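Local coordinates for putative cell adhesion protein (Parabacteroides distasonis, PDB 3LIU), which probably serves as a fimbrillin-like subunit that assembles into pili and so takes part in bacterial cell adhesion, at residues A[226-229]-A[234-237]. Residues are numbered along the deposited sequence; the frame is centred on the assembly and turned at random.
Sequences DFFG and GYLD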
loop_
_atom_site.group_PDB
_atom_site.type_symbol
_atom_site.label_atom_id
_atom_site.label_comp_id
_atom_site.label_asym_id
_atom_site.label_seq_id
_atom_site.Cartn_x
_atom_site.Cartn_y
_atom_site.Cartn_z
ATOM N N ASP A 226 0.871 -8.023 -11.555
ATOM C CA ASP A 226 1.326 -7.641 -12.874
ATOM C C ASP A 226 0.162 -7.055 -13.643
ATOM O O ASP A 226 -0.975 -7.495 -13.484
ATOM C CB ASP A 226 1.841 -8.847 -13.646
ATOM C CG ASP A 226 3.128 -9.361 -13.132
ATOM O OD1 ASP A 226 3.764 -8.738 -12.278
ATOM O OD2 ASP A 226 3.531 -10.404 -13.614
ATOM N N PHE A 227 0.448 -6.074 -14.483
ATOM C CA PHE A 227 -0.568 -5.435 -15.351
ATOM C C PHE A 227 -0.274 -5.758 -16.803
ATOM O O PHE A 227 0.854 -6.087 -17.157
ATOM C CB PHE A 227 -0.584 -3.919 -15.143
ATOM C CG PHE A 227 -1.451 -3.434 -14.002
ATOM C CD1 PHE A 227 -1.536 -4.136 -12.778
ATOM C CD2 PHE A 227 -2.099 -2.215 -14.114
ATOM C CE1 PHE A 227 -2.273 -3.623 -11.706
ATOM C CE2 PHE A 227 -2.853 -1.680 -13.046
ATOM C CZ PHE A 227 -2.947 -2.360 -11.853
ATOM N N PHE A 228 -1.297 -5.657 -17.646
ATOM C CA PHE A 228 -1.173 -5.981 -19.061
ATOM C C PHE A 228 -0.677 -7.432 -19.287
ATOM O O PHE A 228 -1.066 -8.326 -18.523
ATOM C CB PHE A 228 -0.340 -4.902 -19.765
ATOM C CG PHE A 228 -0.974 -3.547 -19.682
ATOM C CD1 PHE A 228 -2.148 -3.281 -20.384
ATOM C CD2 PHE A 228 -0.476 -2.582 -18.848
ATOM C CE1 PHE A 228 -2.789 -2.052 -20.265
ATOM C CE2 PHE A 228 -1.102 -1.333 -18.747
ATOM C CZ PHE A 228 -2.244 -1.071 -19.451
ATOM N N GLY A 229 0.156 -7.673 -20.304
ATOM C CA GLY A 229 0.559 -9.049 -20.654
ATOM C C GLY A 229 -0.672 -9.902 -20.828
ATOM O O GLY A 229 -1.614 -9.483 -21.484
ATOM N N GLY A 234 -5.557 -3.479 -16.450
ATOM C CA GLY A 234 -5.123 -2.454 -17.364
ATOM C C GLY A 234 -5.261 -1.086 -16.788
ATOM O O GLY A 234 -5.274 -0.909 -15.566
ATOM N N TYR A 235 -5.371 -0.096 -17.672
ATOM C CA TYR A 235 -5.343 1.278 -17.248
ATOM C C TYR A 235 -6.442 1.637 -16.212
ATOM O O TYR A 235 -6.209 2.438 -15.313
ATOM C CB TYR A 235 -5.397 2.234 -18.440
ATOM C CG TYR A 235 -4.119 2.314 -19.280
ATOM C CD1 TYR A 235 -2.861 2.525 -18.690
ATOM C CD2 TYR A 235 -4.165 2.233 -20.645
ATOM C CE1 TYR A 235 -1.700 2.587 -19.456
ATOM C CE2 TYR A 235 -2.985 2.313 -21.420
ATOM C CZ TYR A 235 -1.766 2.495 -20.805
ATOM O OH TYR A 235 -0.614 2.573 -21.523
ATOM N N LEU A 236 -7.640 1.095 -16.351
ATOM C CA LEU A 236 -8.718 1.450 -15.412
ATOM C C LEU A 236 -8.394 0.945 -13.975
ATOM O O LEU A 236 -8.994 1.410 -12.996
ATOM C CB LEU A 236 -10.054 0.871 -15.870
ATOM C CG LEU A 236 -10.656 1.468 -17.155
ATOM C CD1 LEU A 236 -11.822 0.613 -17.571
ATOM C CD2 LEU A 236 -11.084 2.902 -16.989
ATOM N N ASP A 237 -7.442 0.010 -13.882
ATOM C CA ASP A 237 -6.981 -0.586 -12.610
ATOM C C ASP A 237 -5.894 0.198 -11.919
ATOM O O ASP A 237 -5.600 -0.073 -10.763
ATOM C CB ASP A 237 -6.510 -2.013 -12.845
ATOM C CG ASP A 237 -7.647 -2.924 -13.304
ATOM O OD1 ASP A 237 -8.549 -3.152 -12.475
ATOM O OD2 ASP A 237 -7.612 -3.408 -14.450
#
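Phe228 drives the edge of its ring into the face of Tyr235, a T-shaped pair with centroids 4.9 Å apart and planes at 70°. The tip does the touching: Phe228 CZ sits over the centre of the tyrosine ring, 3.7 Å from Tyr235 CE1. The same phenylalanine also offers a face, for Gly234 CA lies over it in a CH-pi contact, 4.1 Å from the ring centroid. Phe227, whose CB already points toward 234-237, brings CE2 and CZ each to 3.7 Å from Asp237 CB, while Asp237 O approaches the ring edge near its plane. The Asp237 carboxylate folds back on its own turn: Asp237 OD2 accepts from Gly234 N at 2.9 Å through its anti lone pair, reinforcing the 3-10 turn that the Asp237 N to Gly234 O bond closes. Tyr235 OH is anchored by Glu296 and by the backbone N of Lys293. A serine in place of Tyr235 would probably leave the Phe228 edge without its aromatic face and Glu296 without this phenolic partner. Joining two parts of the loop between strands 193-213 and 238-240, the contact thus relies on aromatic and van der Waals forces, with polar bonds shaping the turn that presents the tyrosine.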